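Long-range contacts in FAD:protein FMN transferase (Pseudomonas stutzeri ATCC 14405 = CCUG 16156, PDB 5MGY), which probably transfers FMN from FAD to a threonine of its target protein in a magnesium-dependent reaction, releasing AMP, and matures NosR for nitrous oxide reduction: residues A[93-98]-A[286-291]; A[99-104]-A[151-156]; A[242-247]-A[277-282]; A[257-262]-A[297-302]. One frame throughout, in Å; residues are numbered along the deposited sequence.

In the fold
Contacts 1 and 2 open back to back, since 93-98 runs straight into 99-104. Contact 2 closes first, at 151-156, just before the magnesium ligand S157. Next, 242-247 opens contact 3 and 257-262 opens contact 4; 277-282 closes contact 3, 286-291 closes contact 1 and 297-302 closes contact 4. Contacts 2 and 3 therefore nest in series inside the long loop of contact 1, whereas contact 4 crosses both contact 1 and contact 3. Helix 267-292 is the hub: contacts 1 and 3 bring loops onto it, and contact 4 pairs the strands before and after it. P247 bridges contact 3 to both contact 1 and contact 2.

Contact 1 of 4, residues A[93-98]-A[286-291]; sequences DSDGAF and LALAER
L288 and R291, one helical turn apart, face residues 93-98, the end of a helix and the turn after it. L288 comes first: its CG stands anti to the backbone N (chi1 -177°), and the two methyls beyond it divide the work. L288 CD2 lies against the backbone and CB of S94, 3.9 Å from S94 CA, while L288 CD1 sits 3.5 Å from the carbonyl O of D93. That same CD1 lies beneath the guanidinium of R291, 3.6 Å from its plane and displaced toward the rim, so the leucine backs one face of the charged group. R291 follows, its chain bent at chi3 (90°), and meets D95 tip to tip. R291 NH1 gives D95 OD2 a salt-bridging hydrogen bond of 2.9 Å on the syn side, with an N-H...O angle of 144°. The carboxylate and guanidinium planes are well turned from each other, yet D95 OD1 still lies near the guanidinium edge. D93 points its own carboxylate elsewhere, to R269 and Q89, and its carbonyl O takes a hydrogen bond from N292. S94 OG, similarly, is engaged by L90 O and by F98 N, 3.1 Å from S94 OG. The arrangement joins the end of helix 78-93, where a type I' turn spans S94 to A97, to the C-terminal part of helix 267-292, the helix that supplies D271 and T275 to the magnesium site.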
# COMPACT_ATOMS: atom_id res chain seq x y z
N ASP A 93 -9.92 -10.33 6.62
CA ASP A 93 -10.91 -9.29 6.48
C ASP A 93 -11.36 -9.05 5.04
O ASP A 93 -12.44 -8.53 4.85
CB ASP A 93 -10.36 -7.97 7.04
CG ASP A 93 -9.99 -8.05 8.50
OD1 ASP A 93 -10.31 -9.08 9.14
OD2 ASP A 93 -9.36 -7.08 9.00
N SER A 94 -10.56 -9.43 4.04
CA SER A 94 -10.90 -9.15 2.64
C SER A 94 -11.26 -10.41 1.83
O SER A 94 -11.06 -10.43 0.63
CB SER A 94 -9.73 -8.43 1.97
OG SER A 94 -8.70 -9.35 1.67
N ASP A 95 -11.74 -11.46 2.51
CA ASP A 95 -12.11 -12.72 1.88
C ASP A 95 -11.06 -13.25 0.92
O ASP A 95 -11.41 -13.68 -0.14
CB ASP A 95 -13.43 -12.57 1.13
CG ASP A 95 -14.62 -12.32 2.06
OD1 ASP A 95 -14.61 -12.76 3.23
OD2 ASP A 95 -15.59 -11.71 1.62
N GLY A 96 -9.77 -13.18 1.30
CA GLY A 96 -8.64 -13.68 0.49
C GLY A 96 -8.17 -12.83 -0.69
O GLY A 96 -7.27 -13.18 -1.43
N ALA A 97 -8.79 -11.69 -0.89
CA ALA A 97 -8.34 -10.79 -1.97
C ALA A 97 -6.91 -10.24 -1.71
O ALA A 97 -6.20 -9.94 -2.64
CB ALA A 97 -9.33 -9.66 -2.15
N PHE A 98 -6.54 -10.14 -0.44
CA PHE A 98 -5.20 -9.75 -0.04
C PHE A 98 -4.37 -10.99 0.18
O PHE A 98 -4.71 -11.82 1.04
CB PHE A 98 -5.20 -8.89 1.25
CG PHE A 98 -3.84 -8.40 1.64
CD1 PHE A 98 -3.38 -7.18 1.20
CD2 PHE A 98 -2.98 -9.21 2.36
CE1 PHE A 98 -2.10 -6.74 1.51
CE2 PHE A 98 -1.69 -8.79 2.66
CZ PHE A 98 -1.25 -7.54 2.23
N LEU A 286 -17.01 -2.55 -3.53
CA LEU A 286 -18.08 -1.85 -2.79
C LEU A 286 -18.87 -2.61 -1.70
O LEU A 286 -19.20 -2.04 -0.63
CB LEU A 286 -19.08 -1.32 -3.77
CG LEU A 286 -18.81 0.14 -4.02
CD1 LEU A 286 -19.53 0.53 -5.32
CD2 LEU A 286 -19.26 0.97 -2.80
N ALA A 287 -19.19 -3.86 -1.99
CA ALA A 287 -19.96 -4.68 -1.07
C ALA A 287 -19.10 -4.91 0.15
O ALA A 287 -19.58 -4.65 1.28
CB ALA A 287 -20.42 -5.98 -1.73
N LEU A 288 -17.83 -5.34 -0.06
CA LEU A 288 -16.85 -5.58 1.05
C LEU A 288 -16.67 -4.29 1.84
O LEU A 288 -16.83 -4.27 3.07
CB LEU A 288 -15.49 -6.11 0.53
CG LEU A 288 -14.49 -6.45 1.64
CD1 LEU A 288 -14.74 -7.81 2.26
CD2 LEU A 288 -13.08 -6.35 1.12
N ALA A 289 -16.40 -3.23 1.11
CA ALA A 289 -16.13 -1.99 1.78
C ALA A 289 -17.27 -1.59 2.70
O ALA A 289 -17.01 -1.23 3.85
CB ALA A 289 -15.79 -0.88 0.81
N GLU A 290 -18.53 -1.71 2.21
CA GLU A 290 -19.74 -1.43 3.00
C GLU A 290 -19.92 -2.44 4.14
O GLU A 290 -20.26 -2.06 5.29
CB GLU A 290 -20.98 -1.43 2.12
CG GLU A 290 -21.84 -0.20 2.32
CD GLU A 290 -21.29 1.03 1.64
OE1 GLU A 290 -20.98 0.94 0.43
OE2 GLU A 290 -21.19 2.08 2.30
N ARG A 291 -19.67 -3.72 3.84
CA ARG A 291 -19.79 -4.74 4.84
C ARG A 291 -18.87 -4.44 6.01
O ARG A 291 -19.30 -4.47 7.15
CB ARG A 291 -19.49 -6.10 4.25
CG ARG A 291 -19.80 -7.24 5.16
CD ARG A 291 -19.21 -8.52 4.60
NE ARG A 291 -17.82 -8.77 5.07
CZ ARG A 291 -16.97 -9.70 4.58
NH1 ARG A 291 -17.34 -10.49 3.57
NH2 ARG A 291 -15.74 -9.83 5.08

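Contact 2 of 4, residues A[99-104]-A[151-156]; sequences DLTLEP and LQLDFN
The backbones of L100 and D154 meet through one hydrogen bond, D154 N to L100 O at 2.9 Å, with the segments running at 127° to each other and CA-H...O contacts from L153 and T101 alongside it. L100 turns its methyls to the F155 ring, L100 CD1 lying 3.9 Å from F155 CE1 at an oblique approach. T101 offers CG2 to L153 CD2 at 4.0 Å, and its CB to L151 CD2. Further along, E103 CB packs on Q152 CB at 3.7 Å, and P104 CD and CG also touch Q152 CB. The chain of E103 then bends at chi2 (102°) and crosses D154 at about a right angle; the two carboxylates come close with no hydrogen bond between them, and the 2.8 Å approach of E103 OE1 to D154 OD1 is uncertain. D154 OD2 takes N156 N at 2.8 Å in an Asx turn, so an alanine here would probably leave N156 N without that acceptor and the approach to S157 freer to move. D99 OD2 makes a second Asx turn with T101 N. Around the contact, helix 61-67 receives L153, E103 and F155, helix 78-93 covers the F155 ring, and strand 138-141 meets L151 and L153 through L138.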
# COMPACT_ATOMS: atom_id res chain seq x y z
N ASP A 99 -3.24 -11.08 -0.54
CA ASP A 99 -2.33 -12.21 -0.46
C ASP A 99 -0.85 -11.76 -0.64
O ASP A 99 -0.41 -11.27 -1.71
CB ASP A 99 -2.75 -13.28 -1.52
CG ASP A 99 -2.39 -14.74 -1.12
OD1 ASP A 99 -3.23 -15.64 -1.25
OD2 ASP A 99 -1.28 -15.00 -0.64
N LEU A 100 -0.05 -12.01 0.37
CA LEU A 100 1.42 -11.81 0.24
C LEU A 100 2.21 -12.83 -0.62
O LEU A 100 3.39 -12.61 -0.85
CB LEU A 100 2.05 -11.80 1.63
CG LEU A 100 1.45 -10.76 2.57
CD1 LEU A 100 1.91 -10.97 3.98
CD2 LEU A 100 1.85 -9.36 2.12
N THR A 101 1.56 -13.90 -1.10
CA THR A 101 2.24 -15.04 -1.61
C THR A 101 2.12 -15.16 -3.10
O THR A 101 2.16 -16.25 -3.65
CB THR A 101 1.74 -16.35 -0.94
OG1 THR A 101 0.47 -16.75 -1.42
CG2 THR A 101 1.63 -16.18 0.50
N LEU A 102 2.05 -14.04 -3.79
CA LEU A 102 1.85 -14.11 -5.24
C LEU A 102 3.13 -14.06 -6.04
O LEU A 102 3.08 -14.12 -7.27
CB LEU A 102 0.91 -12.98 -5.69
CG LEU A 102 -0.60 -13.24 -5.57
CD1 LEU A 102 -1.01 -14.28 -4.53
CD2 LEU A 102 -1.26 -11.91 -5.26
N GLU A 103 4.28 -13.98 -5.38
CA GLU A 103 5.52 -13.75 -6.13
C GLU A 103 5.76 -14.74 -7.29
O GLU A 103 6.24 -14.31 -8.33
CB GLU A 103 6.74 -13.67 -5.18
CG GLU A 103 8.09 -13.41 -5.84
CD GLU A 103 8.65 -11.99 -5.76
OE1 GLU A 103 7.96 -10.93 -5.78
OE2 GLU A 103 9.89 -11.94 -5.76
N PRO A 104 5.42 -16.03 -7.12
CA PRO A 104 5.54 -16.96 -8.23
C PRO A 104 4.60 -16.68 -9.37
O PRO A 104 4.96 -16.94 -10.51
CB PRO A 104 5.22 -18.31 -7.61
CG PRO A 104 5.48 -18.13 -6.14
CD PRO A 104 5.00 -16.72 -5.88
N LEU A 151 6.78 -21.25 -0.79
CA LEU A 151 6.28 -19.85 -0.86
C LEU A 151 7.32 -18.80 -1.21
O LEU A 151 8.46 -18.82 -0.73
CB LEU A 151 5.64 -19.41 0.48
CG LEU A 151 4.34 -20.11 0.92
CD1 LEU A 151 3.85 -19.56 2.25
CD2 LEU A 151 3.25 -20.02 -0.12
N GLN A 152 6.89 -17.87 -2.03
CA GLN A 152 7.67 -16.67 -2.21
C GLN A 152 6.82 -15.45 -1.83
O GLN A 152 5.74 -15.23 -2.40
CB GLN A 152 8.19 -16.65 -3.61
CG GLN A 152 8.96 -17.92 -3.90
CD GLN A 152 9.86 -17.74 -5.10
OE1 GLN A 152 9.39 -17.64 -6.25
NE2 GLN A 152 11.17 -17.66 -4.85
N LEU A 153 7.31 -14.71 -0.84
CA LEU A 153 6.64 -13.55 -0.34
C LEU A 153 6.97 -12.30 -1.10
O LEU A 153 8.01 -12.21 -1.74
CB LEU A 153 6.99 -13.36 1.12
CG LEU A 153 6.64 -14.57 2.01
CD1 LEU A 153 6.82 -14.24 3.49
CD2 LEU A 153 5.25 -15.08 1.74
N ASP A 154 6.03 -11.37 -1.06
CA ASP A 154 6.16 -10.02 -1.64
C ASP A 154 5.32 -9.06 -0.77
O ASP A 154 4.13 -9.27 -0.55
CB ASP A 154 5.67 -9.95 -3.10
CG ASP A 154 6.03 -8.63 -3.80
OD1 ASP A 154 6.57 -8.60 -4.95
OD2 ASP A 154 5.81 -7.60 -3.17
N PHE A 155 5.95 -7.99 -0.32
CA PHE A 155 5.34 -7.15 0.66
C PHE A 155 4.86 -5.83 0.07
O PHE A 155 4.43 -4.95 0.82
CB PHE A 155 6.36 -6.92 1.82
CG PHE A 155 6.48 -8.11 2.75
CD1 PHE A 155 5.46 -8.43 3.65
CD2 PHE A 155 7.59 -8.92 2.69
CE1 PHE A 155 5.55 -9.55 4.45
CE2 PHE A 155 7.70 -10.03 3.49
CZ PHE A 155 6.67 -10.36 4.37
N ASN A 156 4.91 -5.70 -1.26
CA ASN A 156 4.74 -4.40 -1.93
C ASN A 156 3.36 -3.84 -1.72
O ASN A 156 3.20 -2.66 -1.66
CB ASN A 156 5.07 -4.43 -3.43
CG ASN A 156 6.46 -3.86 -3.79
OD1 ASN A 156 6.98 -2.96 -3.15
ND2 ASN A 156 7.00 -4.35 -4.86

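Contact 3 of 4, residues A[242-247]-A[277-282]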
# COMPACT_ATOMS: atom_id res chain seq x y z
N SER A 242 -3.52 -5.10 -16.92
CA SER A 242 -3.01 -4.61 -15.65
C SER A 242 -2.04 -5.60 -15.03
O SER A 242 -1.97 -6.76 -15.41
CB SER A 242 -4.14 -4.30 -14.67
OG SER A 242 -4.51 -5.43 -13.90
N HIS A 243 -1.29 -5.11 -14.05
CA HIS A 243 -0.35 -5.92 -13.29
C HIS A 243 -1.00 -6.50 -12.01
O HIS A 243 -0.32 -7.09 -11.18
CB HIS A 243 0.94 -5.10 -12.99
CG HIS A 243 1.89 -4.99 -14.15
ND1 HIS A 243 3.22 -4.65 -14.01
CD2 HIS A 243 1.70 -5.21 -15.48
CE1 HIS A 243 3.82 -4.66 -15.19
NE2 HIS A 243 2.92 -4.99 -16.10
N THR A 244 -2.30 -6.36 -11.84
CA THR A 244 -2.95 -6.90 -10.66
C THR A 244 -3.54 -8.28 -10.96
O THR A 244 -4.27 -8.48 -11.93
CB THR A 244 -4.02 -5.93 -10.12
OG1 THR A 244 -3.49 -4.61 -10.11
CG2 THR A 244 -4.41 -6.31 -8.69
N LEU A 245 -3.24 -9.24 -10.09
CA LEU A 245 -3.66 -10.65 -10.27
C LEU A 245 -4.71 -11.04 -9.27
O LEU A 245 -4.60 -10.64 -8.12
CB LEU A 245 -2.44 -11.55 -10.02
CG LEU A 245 -1.28 -11.33 -10.98
CD1 LEU A 245 -0.02 -11.95 -10.42
CD2 LEU A 245 -1.62 -11.94 -12.33
N ASP A 246 -5.71 -11.83 -9.68
CA ASP A 246 -6.58 -12.46 -8.70
C ASP A 246 -5.80 -13.61 -8.03
O ASP A 246 -5.27 -14.49 -8.72
CB ASP A 246 -7.86 -12.98 -9.31
CG ASP A 246 -8.88 -13.35 -8.25
OD1 ASP A 246 -9.91 -12.63 -8.14
OD2 ASP A 246 -8.65 -14.32 -7.51
N PRO A 247 -5.71 -13.59 -6.69
CA PRO A 247 -5.08 -14.70 -5.95
C PRO A 247 -5.74 -16.01 -6.20
O PRO A 247 -5.04 -17.00 -6.34
CB PRO A 247 -5.29 -14.33 -4.46
CG PRO A 247 -5.84 -12.96 -4.44
CD PRO A 247 -5.86 -12.40 -5.84
N LEU A 277 -9.29 -4.12 -2.63
CA LEU A 277 -10.44 -3.55 -3.32
C LEU A 277 -10.19 -3.54 -4.81
O LEU A 277 -11.09 -3.85 -5.56
CB LEU A 277 -10.77 -2.14 -2.80
CG LEU A 277 -11.30 -2.18 -1.39
CD1 LEU A 277 -11.76 -0.80 -0.96
CD2 LEU A 277 -12.45 -3.20 -1.26
N MET A 278 -8.97 -3.23 -5.24
CA MET A 278 -8.63 -3.24 -6.65
C MET A 278 -8.57 -4.68 -7.21
O MET A 278 -8.76 -4.88 -8.41
CB MET A 278 -7.30 -2.53 -6.88
CG MET A 278 -6.69 -2.70 -8.26
SD MET A 278 -7.65 -2.03 -9.63
CE MET A 278 -7.30 -0.30 -9.46
N VAL A 279 -8.26 -5.65 -6.36
CA VAL A 279 -8.36 -7.01 -6.79
C VAL A 279 -9.82 -7.25 -7.05
O VAL A 279 -10.18 -7.70 -8.11
CB VAL A 279 -7.78 -8.01 -5.76
CG1 VAL A 279 -8.20 -9.46 -6.05
CG2 VAL A 279 -6.25 -7.84 -5.71
N LEU A 280 -10.66 -6.92 -6.08
CA LEU A 280 -12.06 -7.39 -6.04
C LEU A 280 -12.89 -6.81 -7.19
O LEU A 280 -13.76 -7.49 -7.74
CB LEU A 280 -12.75 -7.07 -4.67
CG LEU A 280 -12.45 -8.04 -3.53
CD1 LEU A 280 -13.01 -7.50 -2.22
CD2 LEU A 280 -12.98 -9.44 -3.84
N GLY A 281 -12.57 -5.57 -7.54
CA GLY A 281 -13.30 -4.81 -8.53
C GLY A 281 -14.44 -3.95 -8.02
O GLY A 281 -14.82 -4.05 -6.83
N PRO A 282 -15.03 -3.15 -8.92
CA PRO A 282 -16.13 -2.20 -8.55
C PRO A 282 -17.33 -2.81 -7.77
O PRO A 282 -17.79 -2.22 -6.80
CB PRO A 282 -16.58 -1.60 -9.88
CG PRO A 282 -15.65 -2.14 -10.94
CD PRO A 282 -14.97 -3.36 -10.37
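V279 presents both its methyls to the loop 242-247, and their positions follow from one torsion. V279 CG1 stands anti to the backbone N (chi1 165°) and reaches P247 tip to tip, 3.8 Å from P247 CD; D246 OD1 lies 4.2 Å from the same methyl. V279 CG2, set beside the backbone N, turns to T244 instead, 3.8 Å from T244 CG2 and 4.0 Å from the carbonyl O of L245. T244 has its methyl anti to the backbone N and its hydroxyl beside it (chi1 -45°). The rotamer thus hands the methyl to V279, while T244 OG1 comes near M278 CG at 4.2 Å, the two side chains crossing at about a right angle. M278 bends at chi2, and its sulfur lies beside the carbonyl O of L257 on the neighbouring strand. An alanine in place of V279 would probably open a gap between helix and loop, with P247 CD and T244 CG2 both left without their mates. No hydrogen bond spans the contact; D246 OD2 takes S249 N, and S242 OG takes T244 N at 3.2 Å, a bond that makes an ST turn. The whole is loop-on-helix packing through a valine, between the loop joining strands 239-241 and 257-264 and helix 267-292, one turn past the magnesium ligand T275.

Contact 4 of 4, residues A[257-262]-A[297-302]; sequences LAAVTV and FFVVRE
The V260 CG2 methyl sits over the centre of one F298 ring face, 4.0 Å from the centroid and 8° off the normal, a CH-pi contact. That methyl is the branch anti to the backbone N of V260, and the two side chains lie side by side, pointing the same way. L257 CD1 comes in at the ring's edge, 3.7 Å from F298 CD1, and also touches V300 CG2. These four side chains form the face that helix 267-292 covers, L277 meeting V260 and P282 meeting L257 and V300. On the other face A259, a small residue, meets V299, CB to CB at 4.2 Å, and T261 sits beside F297, whose ring leans toward I203 and A205 of strand 199-205. The antiparallel strands, with axes 4.6 Å apart, carry a classic beta bulge: A258 and A259 both face V299. V299 O takes A258 N at 2.7 Å and, weakly, A259 N; V299 N to A259 O closes the bulge, and beyond it F297 N bonds T261 O, while T261 N to F297 O is weak. Chemically, then, the backbones supply the polar bonds and the side chains across the pairing are nearly all hydrocarbon, which suits two inner strands of a sheet buried beneath a helix. The hydroxyl of T261, the exception, bonds with T226 OG1 on the next strand.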
# COMPACT_ATOMS: atom_id res chain seq x y z
N LEU A 257 -12.57 -1.36 -12.53
CA LEU A 257 -12.05 -0.43 -11.50
C LEU A 257 -10.68 0.14 -11.83
O LEU A 257 -9.72 -0.60 -11.94
CB LEU A 257 -11.97 -1.13 -10.15
CG LEU A 257 -11.63 -0.29 -8.93
CD1 LEU A 257 -12.58 0.89 -8.83
CD2 LEU A 257 -11.76 -1.16 -7.69
N ALA A 258 -10.59 1.46 -12.00
CA ALA A 258 -9.36 2.12 -12.46
C ALA A 258 -8.49 2.69 -11.32
O ALA A 258 -7.27 2.79 -11.43
CB ALA A 258 -9.70 3.24 -13.43
N ALA A 259 -9.14 3.07 -10.24
CA ALA A 259 -8.46 3.49 -9.04
C ALA A 259 -9.42 3.34 -7.87
O ALA A 259 -10.65 3.42 -8.03
CB ALA A 259 -8.03 4.95 -9.17
N VAL A 260 -8.85 3.14 -6.69
CA VAL A 260 -9.62 3.11 -5.46
C VAL A 260 -8.72 3.72 -4.39
O VAL A 260 -7.49 3.63 -4.42
CB VAL A 260 -10.16 1.70 -5.16
CG1 VAL A 260 -9.03 0.70 -5.19
CG2 VAL A 260 -10.90 1.65 -3.84
N THR A 261 -9.35 4.43 -3.49
CA THR A 261 -8.63 5.21 -2.54
C THR A 261 -9.21 4.75 -1.25
O THR A 261 -10.40 4.73 -1.15
CB THR A 261 -8.91 6.71 -2.73
OG1 THR A 261 -8.27 7.18 -3.93
CG2 THR A 261 -8.36 7.46 -1.60
N VAL A 262 -8.38 4.42 -0.26
CA VAL A 262 -8.89 4.07 1.06
C VAL A 262 -8.34 5.01 2.14
O VAL A 262 -7.24 5.50 2.04
CB VAL A 262 -8.55 2.62 1.38
CG1 VAL A 262 -8.90 2.23 2.83
CG2 VAL A 262 -9.31 1.72 0.43
N PHE A 297 -13.23 5.39 -1.95
CA PHE A 297 -13.69 6.20 -3.08
C PHE A 297 -13.20 5.52 -4.36
O PHE A 297 -12.00 5.52 -4.65
CB PHE A 297 -13.09 7.60 -2.96
CG PHE A 297 -13.48 8.56 -4.04
CD1 PHE A 297 -14.56 9.44 -3.81
CD2 PHE A 297 -12.78 8.64 -5.25
CE1 PHE A 297 -14.94 10.37 -4.77
CE2 PHE A 297 -13.17 9.56 -6.22
CZ PHE A 297 -14.26 10.42 -5.99
N PHE A 298 -14.12 4.94 -5.11
CA PHE A 298 -13.82 4.18 -6.32
C PHE A 298 -13.86 4.98 -7.63
O PHE A 298 -14.63 5.89 -7.75
CB PHE A 298 -14.86 3.09 -6.45
CG PHE A 298 -14.83 2.09 -5.39
CD1 PHE A 298 -14.42 0.79 -5.66
CD2 PHE A 298 -15.19 2.42 -4.10
CE1 PHE A 298 -14.38 -0.16 -4.66
CE2 PHE A 298 -15.15 1.46 -3.11
CZ PHE A 298 -14.74 0.17 -3.38
N VAL A 299 -13.01 4.65 -8.60
CA VAL A 299 -13.08 5.26 -9.92
C VAL A 299 -13.25 4.17 -10.97
O VAL A 299 -12.31 3.47 -11.34
CB VAL A 299 -11.87 6.14 -10.25
CG1 VAL A 299 -12.08 6.85 -11.58
CG2 VAL A 299 -11.74 7.22 -9.20
N VAL A 300 -14.49 4.08 -11.45
CA VAL A 300 -14.91 3.07 -12.40
C VAL A 300 -15.08 3.72 -13.75
O VAL A 300 -15.72 4.82 -13.91
CB VAL A 300 -16.25 2.44 -12.00
CG1 VAL A 300 -16.51 1.25 -12.89
CG2 VAL A 300 -16.25 2.07 -10.53
N ARG A 301 -14.42 3.04 -14.68
CA ARG A 301 -14.39 3.38 -16.07
C ARG A 301 -15.63 2.80 -16.68
O ARG A 301 -15.82 1.60 -16.75
CB ARG A 301 -13.16 2.77 -16.69
CG ARG A 301 -13.27 2.45 -18.15
CD ARG A 301 -13.35 3.69 -18.97
NE ARG A 301 -12.07 4.12 -19.51
CZ ARG A 301 -11.89 4.33 -20.83
NH1 ARG A 301 -10.75 4.76 -21.29
NH2 ARG A 301 -12.83 4.11 -21.71
N GLU A 302 -16.50 3.69 -17.09
CA GLU A 302 -17.78 3.30 -17.66
C GLU A 302 -18.01 4.09 -18.93
O GLU A 302 -17.87 5.31 -18.92
CB GLU A 302 -18.87 3.54 -16.60
CG GLU A 302 -20.29 3.15 -16.95
CD GLU A 302 -20.65 1.66 -16.84
OE1 GLU A 302 -20.31 0.88 -15.90
OE2 GLU A 302 -21.34 1.25 -17.76